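Local coordinates for 5' nucleotidase family protein (Staphylococcus aureus subsp. aureus, PDB 4Q7F), which belongs to the 5'-nucleotidase family, pairing a calcineurin-like metallophosphoesterase domain that holds manganese and magnesium ions with a C-terminal domain, at residues D435-G447 with R453-D465. Sequence-based numbering, arbitrary orientation.
Sequences DIYGGVSYTIHVG and RVSNMMIQGHAVD
S441 pairs with M458 and T443 with S455 as antiparallel hydrogen-bonded pairs, the axes of strands 441-445 and 454-459 running at 167° to each other, and the one-residue shift of register between the two pairs is a beta bulge. H445 N continues the pairing to R453 O at 2.8 Å. N456, the extra residue of the bulge, has positive phi. N456 OD1 accepts a hydrogen bond from T443 OG1 at 3.0 Å, the hydroxyl arriving tilted 19° from the amide carbonyl plane. A water that donates to that same OD1 sits 2.7 Å from H445 NE2, in the plane of the imidazole; ND1 of this ring bonds to the carboxy-terminal K527, and the CD2 edge faces S455 OG. On the other side of the sheet the contact is greasy: with V440 CG2 turned opposite the backbone N, that methyl, and not CG1, meets I459 CG1 at 3.7 Å, and it also touches the CE methyl of selenomethionine M457, whose chain bends at the selenium to bring CE there. Further along, Y442 CB lies against V454 CG1, while the tyrosine ring leads away from strand 454-459 and its OH accepts the N-H of Y437. R453 stretches out from CG to NE past the backbone of H445 and V446, with R453 CG 3.3 Å from H445 O and V446 O over one face of the guanidinium. NH1 bonds to the carbonyls of A408 and F411, and helix 397-408 also packs on I444, V454 and M457. All this is a beta hairpin with a bulge, its apolar face laid on a helix of the 5'-nucleotidase C-terminal domain, in a small mixed sheet that strand 522-526 extends beside strand 441-445.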
# COMPACT_ATOMS: atom_id res chain seq x y z
N ASP A 435 8.59 11.99 -8.09
CA ASP A 435 9.20 11.35 -9.27
C ASP A 435 10.42 12.09 -9.70
O ASP A 435 10.51 13.34 -9.60
CB ASP A 435 8.22 11.26 -10.45
CG ASP A 435 7.15 10.20 -10.27
OD1 ASP A 435 7.39 9.21 -9.55
OD2 ASP A 435 6.07 10.31 -10.90
N ILE A 436 11.38 11.29 -10.17
CA ILE A 436 12.60 11.78 -10.78
C ILE A 436 12.45 11.54 -12.28
O ILE A 436 12.15 10.42 -12.71
CB ILE A 436 13.87 11.08 -10.27
CG1 ILE A 436 14.06 11.28 -8.76
CG2 ILE A 436 15.09 11.59 -11.02
CD1 ILE A 436 13.34 10.28 -7.88
N TYR A 437 12.68 12.58 -13.09
CA TYR A 437 12.48 12.49 -14.53
C TYR A 437 13.76 12.38 -15.33
O TYR A 437 14.79 12.94 -14.97
CB TYR A 437 11.70 13.72 -15.03
CG TYR A 437 10.34 13.88 -14.38
CD1 TYR A 437 10.21 14.41 -13.10
CD2 TYR A 437 9.17 13.56 -15.08
CE1 TYR A 437 8.97 14.56 -12.50
CE2 TYR A 437 7.93 13.69 -14.49
CZ TYR A 437 7.84 14.19 -13.21
OH TYR A 437 6.61 14.34 -12.66
N GLY A 438 13.66 11.66 -16.43
CA GLY A 438 14.78 11.50 -17.36
C GLY A 438 14.39 11.95 -18.76
O GLY A 438 13.22 11.81 -19.20
N GLY A 439 15.36 12.49 -19.49
CA GLY A 439 15.11 12.94 -20.83
C GLY A 439 14.76 14.40 -20.86
O GLY A 439 14.76 15.00 -21.92
N VAL A 440 14.46 14.97 -19.69
CA VAL A 440 14.14 16.37 -19.56
C VAL A 440 14.96 16.92 -18.40
O VAL A 440 15.04 16.29 -17.35
CB VAL A 440 12.63 16.60 -19.31
CG1 VAL A 440 12.12 15.89 -18.08
CG2 VAL A 440 12.30 18.08 -19.21
N SER A 441 15.60 18.07 -18.62
CA SER A 441 16.36 18.74 -17.59
C SER A 441 15.50 19.88 -17.08
O SER A 441 14.69 20.44 -17.83
CB SER A 441 17.72 19.24 -18.11
OG SER A 441 17.55 20.24 -19.08
N TYR A 442 15.68 20.23 -15.81
CA TYR A 442 14.86 21.24 -15.13
C TYR A 442 15.46 21.70 -13.81
O TYR A 442 16.35 21.08 -13.24
CB TYR A 442 13.45 20.67 -14.88
CG TYR A 442 13.43 19.33 -14.16
CD1 TYR A 442 13.68 18.15 -14.85
CD2 TYR A 442 13.15 19.24 -12.79
CE1 TYR A 442 13.67 16.91 -14.20
CE2 TYR A 442 13.14 18.01 -12.14
CZ TYR A 442 13.40 16.84 -12.85
OH TYR A 442 13.39 15.61 -12.20
N THR A 443 14.93 22.82 -13.34
CA THR A 443 15.35 23.44 -12.13
C THR A 443 14.10 23.62 -11.29
O THR A 443 13.08 24.12 -11.78
CB THR A 443 15.92 24.86 -12.40
OG1 THR A 443 17.08 24.77 -13.25
CG2 THR A 443 16.32 25.52 -11.09
N ILE A 444 14.16 23.16 -10.04
CA ILE A 444 13.07 23.34 -9.10
C ILE A 444 13.47 24.40 -8.09
O ILE A 444 14.52 24.29 -7.48
CB ILE A 444 12.72 22.03 -8.36
CG1 ILE A 444 12.12 20.99 -9.32
CG2 ILE A 444 11.73 22.33 -7.26
CD1 ILE A 444 11.89 19.60 -8.70
N HIS A 445 12.65 25.43 -7.94
CA HIS A 445 12.86 26.52 -6.98
C HIS A 445 11.86 26.34 -5.85
O HIS A 445 10.73 26.80 -5.94
CB HIS A 445 12.66 27.88 -7.65
CG HIS A 445 13.76 28.26 -8.59
ND1 HIS A 445 14.94 28.81 -8.16
CD2 HIS A 445 13.87 28.15 -9.94
CE1 HIS A 445 15.73 29.03 -9.20
NE2 HIS A 445 15.10 28.65 -10.29
N VAL A 446 12.30 25.71 -4.77
CA VAL A 446 11.40 25.34 -3.65
C VAL A 446 10.83 26.57 -2.91
O VAL A 446 9.73 26.51 -2.41
CB VAL A 446 12.11 24.37 -2.68
CG1 VAL A 446 11.13 23.83 -1.63
CG2 VAL A 446 12.71 23.21 -3.48
N GLY A 447 11.54 27.68 -2.93
CA GLY A 447 11.05 28.90 -2.27
C GLY A 447 9.86 29.55 -2.98
O GLY A 447 9.24 30.45 -2.43
N ARG A 453 7.17 26.35 -9.56
CA ARG A 453 8.52 26.09 -9.10
C ARG A 453 9.44 25.52 -10.16
O ARG A 453 10.64 25.44 -9.91
CB ARG A 453 8.49 25.04 -7.95
CG ARG A 453 7.78 25.48 -6.68
CD ARG A 453 7.77 24.38 -5.62
NE ARG A 453 7.39 24.91 -4.30
CZ ARG A 453 7.25 24.18 -3.20
NH1 ARG A 453 7.47 22.88 -3.22
NH2 ARG A 453 6.92 24.76 -2.06
N VAL A 454 8.90 25.04 -11.28
CA VAL A 454 9.72 24.40 -12.30
C VAL A 454 10.16 25.43 -13.36
O VAL A 454 9.35 26.12 -13.89
CB VAL A 454 8.98 23.25 -12.97
CG1 VAL A 454 9.84 22.60 -14.05
CG2 VAL A 454 8.57 22.20 -11.93
N SER A 455 11.47 25.50 -13.60
CA SER A 455 12.09 26.42 -14.54
C SER A 455 13.10 25.70 -15.40
O SER A 455 13.50 24.56 -15.11
CB SER A 455 12.81 27.52 -13.78
OG SER A 455 11.90 28.39 -13.14
N ASN A 456 13.51 26.39 -16.46
CA ASN A 456 14.56 25.93 -17.37
C ASN A 456 14.34 24.56 -18.02
O ASN A 456 15.31 23.82 -18.25
CB ASN A 456 15.89 25.92 -16.60
CG ASN A 456 16.17 27.24 -15.90
OD1 ASN A 456 16.31 27.27 -14.66
ND2 ASN A 456 16.23 28.34 -16.67
N MSE A 457 13.09 24.23 -18.36
CA MSE A 457 12.80 22.89 -18.92
C MSE A 457 13.37 22.73 -20.31
O MSE A 457 13.14 23.56 -21.17
CB MSE A 457 11.31 22.62 -19.00
CG MSE A 457 10.66 22.40 -17.65
SE MSE A 457 8.78 21.91 -17.96
CE MSE A 457 9.08 20.21 -18.85
N MSE A 458 14.11 21.65 -20.55
CA MSE A 458 14.71 21.40 -21.85
C MSE A 458 14.68 19.95 -22.19
O MSE A 458 15.03 19.11 -21.37
CB MSE A 458 16.18 21.82 -21.90
CG MSE A 458 16.38 23.28 -21.53
SE MSE A 458 15.93 24.43 -23.07
CE MSE A 458 17.72 24.37 -23.88
N ILE A 459 14.28 19.67 -23.43
CA ILE A 459 14.20 18.31 -23.97
C ILE A 459 15.06 18.32 -25.24
O ILE A 459 14.67 18.89 -26.25
CB ILE A 459 12.74 17.91 -24.25
CG1 ILE A 459 11.96 17.93 -22.94
CG2 ILE A 459 12.66 16.53 -24.91
CD1 ILE A 459 10.47 17.73 -23.07
N GLN A 460 16.26 17.75 -25.16
CA GLN A 460 17.19 17.66 -26.29
C GLN A 460 17.60 19.01 -26.92
O GLN A 460 17.32 19.28 -28.11
CB GLN A 460 16.65 16.71 -27.37
CG GLN A 460 16.48 15.27 -26.89
CD GLN A 460 15.95 14.34 -27.96
OE1 GLN A 460 15.59 14.77 -29.06
NE2 GLN A 460 15.88 13.05 -27.63
N GLY A 461 18.25 19.85 -26.11
CA GLY A 461 18.79 21.12 -26.55
C GLY A 461 17.76 22.18 -26.87
O GLY A 461 18.10 23.30 -27.28
N HIS A 462 16.49 21.82 -26.70
CA HIS A 462 15.42 22.73 -26.98
C HIS A 462 14.52 22.91 -25.79
O HIS A 462 14.24 21.96 -25.04
CB HIS A 462 14.60 22.27 -28.19
CG HIS A 462 15.27 22.54 -29.50
ND1 HIS A 462 15.98 21.58 -30.19
CD2 HIS A 462 15.36 23.68 -30.24
CE1 HIS A 462 16.47 22.11 -31.30
NE2 HIS A 462 16.11 23.38 -31.35
N ALA A 463 14.08 24.15 -25.63
CA ALA A 463 13.18 24.54 -24.58
C ALA A 463 11.90 23.80 -24.79
O ALA A 463 11.51 23.52 -25.93
CB ALA A 463 12.94 26.05 -24.62
N VAL A 464 11.27 23.40 -23.69
CA VAL A 464 10.02 22.69 -23.79
C VAL A 464 8.96 23.64 -24.29
O VAL A 464 8.70 24.69 -23.69
CB VAL A 464 9.60 22.05 -22.46
CG1 VAL A 464 8.16 21.54 -22.53
CG2 VAL A 464 10.57 20.91 -22.12
N ASP A 465 8.39 23.29 -25.44
CA ASP A 465 7.32 24.06 -26.02
C ASP A 465 6.04 23.56 -25.34
O ASP A 465 5.67 22.40 -25.49
CB ASP A 465 7.29 23.82 -27.54
CG ASP A 465 6.23 24.64 -28.25
OD1 ASP A 465 5.23 25.05 -27.62
OD2 ASP A 465 6.42 24.86 -29.46
O HOH W 1 17.69 22.39 -18.01
O HOH W 2 15.65 29.35 -12.89